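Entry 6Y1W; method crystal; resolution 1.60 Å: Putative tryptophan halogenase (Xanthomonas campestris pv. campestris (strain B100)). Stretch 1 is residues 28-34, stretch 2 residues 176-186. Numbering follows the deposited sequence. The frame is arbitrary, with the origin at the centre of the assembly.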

# COMPACT_ATOMS: atom_id res chain seq x y z
N GLY A 28 -23.94 6.39 -13.13
CA GLY A 28 -23.98 6.03 -14.54
C GLY A 28 -23.13 6.97 -15.38
O GLY A 28 -22.38 6.52 -16.27
N TRP A 29 -23.24 8.28 -15.11
CA TRP A 29 -22.52 9.21 -15.98
C TRP A 29 -21.06 9.34 -15.59
O TRP A 29 -20.23 9.66 -16.45
N MET A 30 -20.68 9.10 -14.33
CA MET A 30 -19.25 8.98 -14.04
C MET A 30 -18.67 7.78 -14.78
O MET A 30 -17.55 7.85 -15.30
N ALA A 31 -19.40 6.67 -14.83
CA ALA A 31 -18.90 5.49 -15.53
C ALA A 31 -18.82 5.75 -17.03
O ALA A 31 -17.83 5.41 -17.68
N ALA A 32 -19.88 6.34 -17.59
CA ALA A 32 -19.89 6.63 -19.01
C ALA A 32 -18.76 7.57 -19.37
O ALA A 32 -18.14 7.43 -20.43
N ALA A 33 -18.49 8.55 -18.51
CA ALA A 33 -17.48 9.55 -18.82
C ALA A 33 -16.09 8.94 -18.87
O ALA A 33 -15.33 9.16 -19.83
N ALA A 34 -15.73 8.17 -17.84
CA ALA A 34 -14.39 7.59 -17.80
C ALA A 34 -14.22 6.52 -18.88
O ALA A 34 -13.16 6.45 -19.51
N ARG A 176 -22.76 15.56 -20.71
CA ARG A 176 -22.27 16.35 -21.84
C ARG A 176 -20.89 15.88 -22.26
O ARG A 176 -20.62 15.66 -23.45
N PHE A 177 -20.00 15.71 -21.29
CA PHE A 177 -18.67 15.16 -21.57
C PHE A 177 -18.73 13.81 -22.29
O PHE A 177 -18.01 13.57 -23.26
N SER A 178 -19.58 12.91 -21.79
CA SER A 178 -19.69 11.55 -22.31
C SER A 178 -20.25 11.52 -23.73
O SER A 178 -19.78 10.75 -24.57
N GLU A 179 -21.31 12.29 -23.99
CA GLU A 179 -21.87 12.29 -25.32
C GLU A 179 -20.83 12.76 -26.34
O GLU A 179 -20.84 12.29 -27.49
N GLY A 180 -19.92 13.64 -25.91
CA GLY A 180 -18.83 14.10 -26.76
C GLY A 180 -17.84 13.02 -27.15
O GLY A 180 -17.20 13.11 -28.20
N PHE A 181 -17.72 11.97 -26.35
CA PHE A 181 -16.90 10.83 -26.71
C PHE A 181 -17.72 9.69 -27.31
O PHE A 181 -17.21 8.57 -27.45
N GLY A 182 -18.97 9.95 -27.69
CA GLY A 182 -19.77 9.01 -28.45
C GLY A 182 -20.73 8.12 -27.69
O GLY A 182 -21.30 7.20 -28.30
N VAL A 183 -20.96 8.36 -26.40
CA VAL A 183 -21.91 7.54 -25.65
C VAL A 183 -23.31 7.78 -26.21
O VAL A 183 -23.71 8.93 -26.45
N GLN A 184 -24.04 6.69 -26.44
CA GLN A 184 -25.40 6.75 -26.94
C GLN A 184 -26.35 6.71 -25.75
O GLN A 184 -26.35 5.72 -25.01
N ARG A 185 -27.16 7.75 -25.57
CA ARG A 185 -28.12 7.79 -24.47
C ARG A 185 -29.48 7.33 -24.99
O ARG A 185 -29.91 7.76 -26.07
N ILE A 186 -30.11 6.40 -24.27
CA ILE A 186 -31.46 5.94 -24.58
C ILE A 186 -32.33 6.24 -23.37
O ILE A 186 -32.04 5.79 -22.25

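The contact is built around small residues on a helix, with one large ring to extend it. Stretch 1 runs as helix throughout, and the helical part of stretch 2 crosses it at 35° with an axis separation of only 8.3 Å. Such closeness needs short side chains where the backbones meet, and the pair at the nearest CA approach, Ala33 and Ser178 at 4.6 Å, supplies them.

Ser178 points its CA-to-CB bond toward stretch 1, and its m rotamer (chi1 -61°) lays OG against the turn formed by Trp29, Ala32 and Ala33. Ser178 OG comes within 3.4 Å of Ala33 CB and 3.6 Å of Ala32 CB. Ser178 OG also sits 3.0 Å from Ala33 N, yet the angle is poor and this is no hydrogen bond: Ala33 N already donates to Trp29 O at 2.9 Å within its own helix. The hydroxyl finds its hydrogen bond with a residue just outside the stretches. No hydrogen bond links the two stretches, so the fit rests on shape and apolar contact.

Ala32 and Ala33 share the central surface differently. Ala32 points toward stretch 2, and Ala32 CB lies 4.2 Å from Val183 CG2. Ala33 points sideways, with Ala33 CB 3.7 Å from Phe177 CD1. Phe177 itself leaves its helix sideways, but its t rotamer (chi1 180°, chi2 -85°) carries the ring back beside Ala33. There the ring presents its edge to the backbone, placing Phe177 CE1 3.4 Å from Ala33 O.

Trp29 extends the contact. Its CA-to-CB bond is sideways, and chi1 of -72° (m) with chi2 of 111° brings the six-membered ring along stretch 2, giving Trp29 the largest area covered by the other stretch. Its neighbours come from the helix, the loop and the strand of that stretch. Ser178 OG lies at the ring's edge, 3.8 Å from Trp29 CE3; Val183 CG1 approaches Trp29 CZ3 obliquely at 4.1 Å; and Arg185 CD meets the edge at Trp29 CZ2, 3.8 Å away. The indole NE1 is hydrogen-bonded elsewhere in the structure, so the ring can serve this contact with its carbon atoms while its polar atom is satisfied.

Val183 follows the turn after the helix and points toward stretch 1. With chi1 at 173° (t), Val183 brings CG1 to Trp29, while both methyls lie close to Ala32 CB. Val183 N donates to Ser178 O at 3.2 Å, a bond that ties the valine's backbone to the residue at the centre of the contact. Just before it, Gly182 adopts phi 96° and psi 10°, where a CB would be jammed against the preceding carbonyl oxygen; the turn itself calls for glycine.

Arg185 also points toward stretch 1. Its chain is extended (t, t, t), laying aliphatic carbon beside the indole while NE and NH2 bond elsewhere in the structure. The rules are economical: alanines and a serine where backbones are close, longer side chains around them, and polar groups satisfied outside the contact.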

# COMPACT_ATOMS: atom_id res chain seq x y z
CB TRP A 29 -23.23 10.58 -16.03
CG TRP A 29 -24.52 10.50 -16.84
CD1 TRP A 29 -25.80 10.60 -16.36
CD2 TRP A 29 -24.64 10.24 -18.24
NE1 TRP A 29 -26.70 10.45 -17.39
CE2 TRP A 29 -26.01 10.21 -18.55
CE3 TRP A 29 -23.71 10.03 -19.27
CZ2 TRP A 29 -26.49 9.97 -19.85
CZ3 TRP A 29 -24.18 9.79 -20.54
CH2 TRP A 29 -25.56 9.76 -20.82
CB MET A 30 -18.98 8.85 -12.54
CG MET A 30 -19.08 10.11 -11.74
SD MET A 30 -18.87 9.89 -9.94
CE MET A 30 -17.12 9.49 -9.87
CB ALA A 31 -19.81 4.29 -15.23
CB ALA A 32 -21.21 7.27 -19.43
CB ALA A 33 -17.53 10.68 -17.77
CB ALA A 34 -14.11 6.99 -16.42
CB ARG A 176 -22.20 17.83 -21.45
CG ARG A 176 -23.54 18.52 -21.35
CD ARG A 176 -23.36 20.03 -21.06
NE ARG A 176 -24.31 20.50 -20.06
CZ ARG A 176 -25.62 20.65 -20.29
NH1 ARG A 176 -26.12 20.35 -21.49
NH2 ARG A 176 -26.42 21.08 -19.33
CB PHE A 177 -17.95 15.07 -20.21
CG PHE A 177 -16.53 14.51 -20.24
CD1 PHE A 177 -16.32 13.12 -20.21
CD2 PHE A 177 -15.42 15.33 -20.22
CE1 PHE A 177 -15.04 12.57 -20.17
CE2 PHE A 177 -14.11 14.77 -20.20
CZ PHE A 177 -13.92 13.41 -20.18
CB SER A 178 -20.61 10.72 -21.40
OG SER A 178 -20.07 10.63 -20.06
CB GLU A 179 -23.16 13.13 -25.33
CG GLU A 179 -24.26 12.45 -24.55
CD GLU A 179 -25.54 13.27 -24.42
OE1 GLU A 179 -25.52 14.49 -24.71
OE2 GLU A 179 -26.54 12.67 -24.02
CB PHE A 181 -16.13 10.33 -25.49
CG PHE A 181 -15.01 11.25 -25.08
CD1 PHE A 181 -13.90 11.34 -25.85
CD2 PHE A 181 -15.10 12.05 -23.93
CE1 PHE A 181 -12.85 12.17 -25.50
CE2 PHE A 181 -14.05 12.89 -23.57
CZ PHE A 181 -12.93 12.96 -24.35
CB VAL A 183 -21.87 7.87 -24.15
CG1 VAL A 183 -22.98 7.13 -23.39
CG2 VAL A 183 -20.51 7.48 -23.57
CB GLN A 184 -25.68 5.57 -27.87
CG GLN A 184 -27.14 5.51 -28.32
CD GLN A 184 -27.45 4.31 -29.21
OE1 GLN A 184 -28.53 4.24 -29.81
NE2 GLN A 184 -26.52 3.36 -29.30
CB ARG A 185 -28.24 9.20 -23.89
CG ARG A 185 -29.22 9.28 -22.73
CD ARG A 185 -29.34 10.71 -22.26
NE ARG A 185 -30.29 10.86 -21.16
CZ ARG A 185 -31.55 11.26 -21.28
NH1 ARG A 185 -32.07 11.55 -22.48
NH2 ARG A 185 -32.30 11.37 -20.19
CB ILE A 186 -31.50 4.44 -24.93
CG1 ILE A 186 -30.57 4.12 -26.11
CG2 ILE A 186 -32.94 3.98 -25.22
CD1 ILE A 186 -30.59 2.67 -26.53